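Long-range contacts in N-acetylglucosaminidase (Paenibacillus barengoltzii, PDB 6INX), which probably hydrolyses glycosidic bonds at N-acetylglucosamine residues of glycans, as a glycoside hydrolase of family 18: residues Leu19-Leu24 and Lys57-Asp62; Asp107-Tyr112 and Gln181-Asp186; Ala158-Tyr163 and Asp214-Leu219. All coordinates share one frame; numbering follows the deposited sequence.

Interaction 1 of 3, residues Leu19-Leu24 and Lys57-Asp62; sequences LTKEEL and KRENPD
Glu-59 lies across Lys-21 and Leu-24 where two consecutive outer elements of the TIM barrel meet: the short helix 21-24, between barrel strands 6-12 and 29-38, and the end of helix 53-59, between 29-38 and 64-70. The Glu-59 side chain can be followed outward. Its CB packs 3.9 Å from Lys-21 CD, and CG stays beside that same methylene. CG is anti to the carbonyl carbon (chi1 -74°), and from there the chain runs extended. Further out, Glu-59 CD comes 3.9 Å from Leu-24 CD1, the methyl that also lies near OE2. At the tip, OE2 sits 3.3 Å from both CA and CB of Lys-21, close to the first turn of helix 21-24, whose amino end may polarise the carboxylate. A water 2.8 Å from Glu-59 OE2 can also donate to Leu-19 O, though other acceptors compete for its two protons. Lys-21 NZ remains 5.8 Å from Glu-59 OE2, so the lysine contributes its aliphatic chain here rather than a salt bridge. Within 19-24, Thr-20 and Glu-23 form a capping box at the helix start. Beneath the contact, Leu-24 touches Ile-30 and Leu-56. Asn-60, just past its helix, accepts from Asp-62 N through OD1 in an Asx turn, while ND2 donates to Leu-24 O at 2.8 Å (N-H...O 157°), approaching from 40° above the carbonyl plane.

Interaction 2 of 3, residues Asp107-Tyr112 and Gln181-Asp186; sequences DLDWEY and QLMTYD
Asp-107 and Gln-181 begin two backbone runs whose closest CA atoms are 9.2 Å apart, because strands 105-109 and 179-183 are not neighbours: strand 153-159 lies between them, parallel to both. The contact is therefore made by side chains alone. Asp-107 OD1 and Gln-181 OE1 stand 2.9 Å apart, two acceptors with no hydrogen bond between them and with carboxylate and amide planes 80° apart. Asp-107 is held by Thr-155 at OD1 and by Tyr-10 and Ser-68 at OD2, while Gln-181 NE2 donates to Asn-31 OD1. Asp-107, Asp-109 and Glu-111 are the last three of the four acids of the family 18 DGxDxDxE signature, on the fourth barrel strand and just after it; Glu-111 holds the position of the proton donor in relatives. Met-183 reaches toward this row from the strand next but one. Its SD lies 3.6 Å from Glu-111 OE2. The chain bends at its last torsion (chi3 -68°), bringing CE to 3.9 Å from Asp-109 OD1. That methyl also meets the edge of the Tyr-112 ring, near its plane, 4.0 Å from CE1. A cis peptide precedes Tyr-112, and Glu-111 CB lies over one ring face, offset toward the rim. Asp-109 OD1 and Glu-111 OE2 are 2.5 Å apart, beside the methionine. Farther on, the Tyr-185 ring has Met-183 CA above its centre, at 4.3 Å.

Interaction 3 of 3, residues Ala158-Tyr163 and Asp214-Leu219; sequences AGADQY and DASVNL
Ala-160 and Ser-216 join a loop to a helix through a side-chain-to-backbone hydrogen bond, with a leucine packed on the loop backbone and a glutamine amide one helical turn further on. The loop leaves the end of strand 153-159, and the helix, 213-222, lies between barrel strands 179-183 and 230-235. Ser-216 OG donates to Ala-160 O over 2.8 Å, lying in the carbonyl plane on a lone pair, at a C=O...O angle of 119°. OG is placed for this by being anti to the backbone N of Ser-216 (chi1 180°). It also packs against the alanine methyl, 3.5 Å from Ala-160 CB. Leu-219, three residues along and on the same face of the helix, carries the rest of the contact. Its two methyls have different tasks. CD1 rests against the loop backbone, 3.7 Å from Gln-162 N and close to Asp-161 C. CD2 touches Gln-162 OE1 at 3.4 Å, where the two side chains cross at about a right angle. Gln-162 NE2 donates to Asp-166 OD1, a bond that would orient the amide with OE1 toward the methyl. The peptide N-H of Gln-162 is itself taken by Asp-161 OD1 at 2.7 Å, on the anti side of the carboxylate. Beyond the contact, Gln-162 packs on Arg-210 of the second subunit. Ser-216 also touches Leu-182 and Thr-184. Strand 153-159 continuing into a loop, and a later barrel helix packed against that loop, belong to the C-terminal end of the strands of a (beta/alpha)8 TIM barrel, where family 18 enzymes carry their active sites.

In the fold
Interactions 2 and 3 adjoin, with centres 11 Å apart, and share one sheet. Strand 153-159, which supplies a segment of interaction 3, runs beside strand 179-183 of interaction 2: Gln-181 O to Ala-158 N and Met-183 N to Ala-158 O are both 2.8 Å, probable hydrogen bonds. Their aromatic ends also approach, with Tyr-112 OH 3.3 Å from Tyr-163 OH. Interaction 2 holds the family 18 acid motif, so interaction 3 borders the probable catalytic centre. Interaction 1 is remote from both: its centre is 25 Å from that of interaction 2 and 32 Å from that of interaction 3, which lies on the opposite side of the chain's centre.

Interaction 1 of 3, residues Leu19-Leu24 and Lys57-Asp62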
# COMPACT_ATOMS: atom_id res chain seq x y z
N LEU A 19 -22.68 13.05 27.04
CA LEU A 19 -22.92 14.20 26.17
C LEU A 19 -23.61 15.31 26.94
O LEU A 19 -24.63 15.08 27.60
CB LEU A 19 -23.76 13.78 24.96
CG LEU A 19 -23.02 13.00 23.88
CD1 LEU A 19 -24.00 12.23 23.01
CD2 LEU A 19 -22.17 13.94 23.03
N THR A 20 -23.06 16.51 26.86
CA THR A 20 -23.62 17.70 27.48
C THR A 20 -24.29 18.56 26.42
O THR A 20 -24.06 18.41 25.22
CB THR A 20 -22.52 18.51 28.16
OG1 THR A 20 -21.63 19.05 27.17
CG2 THR A 20 -21.73 17.63 29.12
N LYS A 21 -25.14 19.48 26.88
CA LYS A 21 -25.84 20.36 25.94
C LYS A 21 -24.85 21.18 25.12
O LYS A 21 -25.03 21.35 23.90
CB LYS A 21 -26.82 21.28 26.68
CG LYS A 21 -27.44 22.35 25.78
CD LYS A 21 -28.93 22.51 26.03
CE LYS A 21 -29.19 23.40 27.23
NZ LYS A 21 -30.66 23.56 27.49
N GLU A 22 -23.80 21.70 25.76
CA GLU A 22 -22.81 22.50 25.03
C GLU A 22 -22.14 21.70 23.92
O GLU A 22 -21.94 22.22 22.82
CB GLU A 22 -21.77 23.08 25.99
CG GLU A 22 -20.42 23.35 25.33
CD GLU A 22 -19.54 24.30 26.13
OE1 GLU A 22 -19.67 24.34 27.37
OE2 GLU A 22 -18.71 24.99 25.50
N GLU A 23 -21.81 20.43 24.19
CA GLU A 23 -21.22 19.59 23.16
C GLU A 23 -22.22 19.26 22.06
O GLU A 23 -21.88 19.26 20.87
CB GLU A 23 -20.70 18.29 23.77
CG GLU A 23 -19.57 18.46 24.78
CD GLU A 23 -19.23 17.16 25.49
OE1 GLU A 23 -20.14 16.32 25.68
OE2 GLU A 23 -18.05 16.97 25.87
N LEU A 24 -23.47 18.97 22.45
CA LEU A 24 -24.49 18.60 21.47
C LEU A 24 -24.73 19.73 20.48
O LEU A 24 -25.01 19.46 19.30
CB LEU A 24 -25.79 18.22 22.19
CG LEU A 24 -25.72 16.92 23.00
CD1 LEU A 24 -26.86 16.83 24.02
CD2 LEU A 24 -25.73 15.71 22.08
N LYS A 57 -32.10 15.01 21.47
CA LYS A 57 -32.71 15.77 20.40
C LYS A 57 -33.40 17.02 20.92
O LYS A 57 -33.43 18.04 20.23
CB LYS A 57 -33.72 14.90 19.65
CG LYS A 57 -33.11 13.73 18.90
CD LYS A 57 -34.16 13.06 18.03
CE LYS A 57 -33.80 13.14 16.56
NZ LYS A 57 -33.64 14.54 16.08
N ARG A 58 -33.97 16.95 22.12
CA ARG A 58 -34.57 18.14 22.72
C ARG A 58 -33.51 19.21 22.98
O ARG A 58 -33.76 20.40 22.77
CB ARG A 58 -35.29 17.75 24.01
CG ARG A 58 -36.05 18.89 24.69
CD ARG A 58 -37.06 18.36 25.71
NE ARG A 58 -38.07 17.52 25.06
CZ ARG A 58 -39.18 17.99 24.51
NH1 ARG A 58 -39.45 19.29 24.53
NH2 ARG A 58 -40.04 17.16 23.94
N GLU A 59 -32.31 18.80 23.41
CA GLU A 59 -31.25 19.76 23.70
C GLU A 59 -30.69 20.42 22.44
O GLU A 59 -30.26 21.58 22.49
CB GLU A 59 -30.14 19.08 24.50
CG GLU A 59 -30.51 18.81 25.96
CD GLU A 59 -29.48 17.94 26.67
OE1 GLU A 59 -29.86 16.87 27.18
OE2 GLU A 59 -28.30 18.33 26.72
N ASN A 60 -30.65 19.69 21.32
CA ASN A 60 -30.29 20.28 20.02
C ASN A 60 -31.23 19.73 18.96
O ASN A 60 -30.97 18.68 18.37
CB ASN A 60 -28.83 20.01 19.64
CG ASN A 60 -28.45 20.66 18.31
OD1 ASN A 60 -29.27 21.34 17.68
ND2 ASN A 60 -27.21 20.45 17.88
N PRO A 61 -32.33 20.43 18.68
CA PRO A 61 -33.30 19.91 17.71
C PRO A 61 -32.78 19.83 16.28
O PRO A 61 -33.45 19.20 15.44
CB PRO A 61 -34.48 20.89 17.82
CG PRO A 61 -34.29 21.56 19.16
CD PRO A 61 -32.81 21.65 19.36
N ASP A 62 -31.62 20.42 15.98
CA ASP A 62 -31.02 20.33 14.66
C ASP A 62 -30.12 19.10 14.51
O ASP A 62 -29.59 18.86 13.41
CB ASP A 62 -30.21 21.59 14.35
CG ASP A 62 -31.09 22.82 14.16
OD1 ASP A 62 -32.30 22.64 13.88
OD2 ASP A 62 -30.58 23.95 14.29
O HOH W 1 -27.01 16.35 28.27

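Interaction 2 of 3, residues Asp107-Tyr112 and Gln181-Asp186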
# COMPACT_ATOMS: atom_id res chain seq x y z
N ASP A 107 -26.11 4.41 9.65
CA ASP A 107 -24.80 4.53 9.03
C ASP A 107 -24.23 3.12 8.94
O ASP A 107 -23.94 2.50 9.97
CB ASP A 107 -23.90 5.42 9.89
CG ASP A 107 -22.45 5.38 9.45
OD1 ASP A 107 -22.19 5.70 8.26
OD2 ASP A 107 -21.58 5.04 10.28
N LEU A 108 -24.05 2.61 7.73
CA LEU A 108 -23.54 1.25 7.56
C LEU A 108 -22.01 1.26 7.54
O LEU A 108 -21.40 1.95 6.72
CB LEU A 108 -24.05 0.63 6.27
CG LEU A 108 -24.19 -0.88 6.34
CD1 LEU A 108 -25.40 -1.26 7.18
CD2 LEU A 108 -24.29 -1.47 4.95
N ASP A 109 -21.41 0.46 8.43
CA ASP A 109 -19.95 0.42 8.58
C ASP A 109 -19.45 -1.00 8.36
O ASP A 109 -18.87 -1.62 9.26
CB ASP A 109 -19.59 0.92 9.99
CG ASP A 109 -18.12 1.14 10.17
OD1 ASP A 109 -17.38 1.15 9.17
OD2 ASP A 109 -17.69 1.31 11.34
N TRP A 110 -19.68 -1.54 7.17
CA TRP A 110 -19.15 -2.84 6.76
C TRP A 110 -17.70 -2.65 6.32
O TRP A 110 -17.41 -1.89 5.40
CB TRP A 110 -20.01 -3.34 5.59
CG TRP A 110 -19.60 -4.62 4.89
CD1 TRP A 110 -18.55 -5.44 5.19
CD2 TRP A 110 -20.26 -5.21 3.78
NE1 TRP A 110 -18.51 -6.51 4.32
CE2 TRP A 110 -19.56 -6.39 3.44
CE3 TRP A 110 -21.39 -4.87 3.03
CZ2 TRP A 110 -19.95 -7.21 2.39
CZ3 TRP A 110 -21.79 -5.70 2.01
CH2 TRP A 110 -21.05 -6.85 1.68
N GLU A 111 -16.78 -3.33 7.00
CA GLU A 111 -15.35 -3.12 6.76
C GLU A 111 -14.72 -4.44 6.32
O GLU A 111 -14.22 -5.18 7.16
CB GLU A 111 -14.70 -2.56 8.04
CG GLU A 111 -15.33 -1.23 8.47
CD GLU A 111 -14.64 -0.58 9.67
OE1 GLU A 111 -13.53 -0.98 10.03
OE2 GLU A 111 -15.24 0.36 10.24
N TYR A 112 -14.75 -4.75 5.02
CA TYR A 112 -15.28 -3.91 3.94
C TYR A 112 -15.79 -4.87 2.87
O TYR A 112 -15.33 -6.02 2.82
CB TYR A 112 -14.16 -3.07 3.29
CG TYR A 112 -13.20 -2.39 4.25
CD1 TYR A 112 -13.48 -1.11 4.75
CD2 TYR A 112 -12.02 -3.01 4.64
CE1 TYR A 112 -12.59 -0.49 5.64
CE2 TYR A 112 -11.15 -2.40 5.50
CZ TYR A 112 -11.42 -1.14 5.99
OH TYR A 112 -10.52 -0.57 6.87
N GLN A 181 -18.84 8.87 4.47
CA GLN A 181 -17.80 9.24 5.43
C GLN A 181 -16.54 8.46 5.09
O GLN A 181 -16.51 7.23 5.20
CB GLN A 181 -18.25 8.91 6.84
CG GLN A 181 -19.53 9.61 7.22
CD GLN A 181 -20.05 9.13 8.54
OE1 GLN A 181 -20.51 7.99 8.64
NE2 GLN A 181 -19.97 9.97 9.56
N LEU A 182 -15.49 9.17 4.68
CA LEU A 182 -14.22 8.53 4.38
C LEU A 182 -13.45 8.37 5.67
O LEU A 182 -13.13 9.35 6.35
CB LEU A 182 -13.41 9.33 3.36
CG LEU A 182 -14.09 9.67 2.05
CD1 LEU A 182 -13.10 10.40 1.15
CD2 LEU A 182 -14.62 8.41 1.40
N MET A 183 -13.13 7.12 6.02
CA MET A 183 -12.39 6.85 7.24
C MET A 183 -10.91 7.13 6.98
O MET A 183 -10.08 6.23 6.81
CB MET A 183 -12.63 5.42 7.70
CG MET A 183 -14.02 5.22 8.32
SD MET A 183 -14.29 3.56 8.95
CE MET A 183 -14.31 2.69 7.40
N THR A 184 -10.59 8.43 6.91
CA THR A 184 -9.21 8.88 6.68
C THR A 184 -8.42 8.88 7.99
O THR A 184 -7.85 9.87 8.44
CB THR A 184 -9.17 10.23 5.96
OG1 THR A 184 -9.91 11.21 6.69
CG2 THR A 184 -9.75 10.10 4.55
N TYR A 185 -8.40 7.69 8.60
CA TYR A 185 -7.63 7.39 9.80
C TYR A 185 -7.34 5.89 9.75
O TYR A 185 -7.94 5.16 8.96
CB TYR A 185 -8.32 7.84 11.10
CG TYR A 185 -9.80 7.55 11.24
CD1 TYR A 185 -10.26 6.26 11.43
CD2 TYR A 185 -10.74 8.58 11.19
CE1 TYR A 185 -11.62 6.00 11.58
CE2 TYR A 185 -12.10 8.32 11.35
CZ TYR A 185 -12.52 7.03 11.53
OH TYR A 185 -13.87 6.75 11.69
N ASP A 186 -6.42 5.44 10.61
CA ASP A 186 -5.85 4.09 10.49
C ASP A 186 -5.34 3.82 9.08
O ASP A 186 -5.30 2.68 8.62
CB ASP A 186 -6.84 2.97 10.87
CG ASP A 186 -7.41 3.13 12.26
OD1 ASP A 186 -6.72 3.67 13.14
OD2 ASP A 186 -8.56 2.68 12.46

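Interaction 3 of 3, residues Ala158-Tyr163 and Asp214-Leu219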
# COMPACT_ATOMS: atom_id res chain seq x y z
N ALA A 158 -16.56 4.48 4.79
CA ALA A 158 -15.82 3.82 3.73
C ALA A 158 -14.33 3.80 4.04
O ALA A 158 -13.79 4.75 4.62
CB ALA A 158 -16.05 4.54 2.40
N GLY A 159 -13.67 2.72 3.63
CA GLY A 159 -12.22 2.68 3.67
C GLY A 159 -11.61 3.70 2.73
O GLY A 159 -12.18 4.05 1.70
N ALA A 160 -10.40 4.15 3.07
CA ALA A 160 -9.87 5.34 2.42
C ALA A 160 -9.07 5.07 1.15
O ALA A 160 -8.95 5.97 0.32
CB ALA A 160 -8.97 6.11 3.39
N ASP A 161 -8.54 3.88 0.97
CA ASP A 161 -7.52 3.64 -0.04
C ASP A 161 -8.11 2.90 -1.24
O ASP A 161 -9.31 2.57 -1.30
CB ASP A 161 -6.35 2.87 0.58
CG ASP A 161 -5.00 3.21 -0.04
OD1 ASP A 161 -4.95 3.72 -1.18
OD2 ASP A 161 -3.97 2.94 0.62
N GLN A 162 -7.23 2.61 -2.20
CA GLN A 162 -7.62 2.02 -3.48
C GLN A 162 -8.42 0.73 -3.30
O GLN A 162 -9.35 0.47 -4.07
CB GLN A 162 -6.38 1.75 -4.33
CG GLN A 162 -6.68 1.26 -5.74
CD GLN A 162 -7.29 2.33 -6.63
OE1 GLN A 162 -6.75 3.43 -6.75
NE2 GLN A 162 -8.41 2.00 -7.26
N TYR A 163 -8.05 -0.10 -2.32
CA TYR A 163 -8.77 -1.35 -2.14
C TYR A 163 -10.27 -1.13 -2.05
O TYR A 163 -11.06 -1.95 -2.54
CB TYR A 163 -8.27 -2.10 -0.89
CG TYR A 163 -8.56 -1.38 0.42
CD1 TYR A 163 -7.62 -0.52 0.99
CD2 TYR A 163 -9.77 -1.55 1.08
CE1 TYR A 163 -7.90 0.14 2.18
CE2 TYR A 163 -10.05 -0.87 2.27
CZ TYR A 163 -9.10 -0.03 2.80
OH TYR A 163 -9.36 0.64 3.97
N ASP A 214 -6.15 13.86 1.20
CA ASP A 214 -6.22 14.44 -0.13
C ASP A 214 -6.25 13.36 -1.21
O ASP A 214 -7.07 13.41 -2.14
CB ASP A 214 -5.01 15.38 -0.29
CG ASP A 214 -4.92 16.03 -1.65
OD1 ASP A 214 -5.89 16.66 -2.12
OD2 ASP A 214 -3.81 15.94 -2.24
N ALA A 215 -5.39 12.34 -1.09
CA ALA A 215 -5.39 11.28 -2.09
C ALA A 215 -6.68 10.47 -2.05
O ALA A 215 -7.19 10.04 -3.09
CB ALA A 215 -4.18 10.36 -1.92
N SER A 216 -7.24 10.27 -0.85
CA SER A 216 -8.49 9.52 -0.71
C SER A 216 -9.65 10.27 -1.34
O SER A 216 -10.43 9.68 -2.10
CB SER A 216 -8.74 9.21 0.77
OG SER A 216 -9.94 8.48 0.94
N VAL A 217 -9.79 11.56 -1.02
CA VAL A 217 -10.83 12.38 -1.63
C VAL A 217 -10.73 12.32 -3.15
O VAL A 217 -11.72 12.09 -3.85
CB VAL A 217 -10.74 13.83 -1.10
CG1 VAL A 217 -11.68 14.74 -1.89
CG2 VAL A 217 -11.04 13.87 0.40
N ASN A 218 -9.52 12.48 -3.68
CA ASN A 218 -9.33 12.39 -5.12
C ASN A 218 -9.78 11.04 -5.68
O ASN A 218 -10.43 10.98 -6.73
CB ASN A 218 -7.88 12.71 -5.46
CG ASN A 218 -7.57 14.19 -5.35
OD1 ASN A 218 -8.48 15.02 -5.30
ND2 ASN A 218 -6.29 14.53 -5.30
N LEU A 219 -9.45 9.94 -4.99
CA LEU A 219 -9.90 8.62 -5.44
C LEU A 219 -11.42 8.53 -5.51
O LEU A 219 -11.99 8.03 -6.48
CB LEU A 219 -9.38 7.54 -4.49
CG LEU A 219 -7.91 7.15 -4.52
CD1 LEU A 219 -7.65 6.08 -3.46
CD2 LEU A 219 -7.52 6.65 -5.90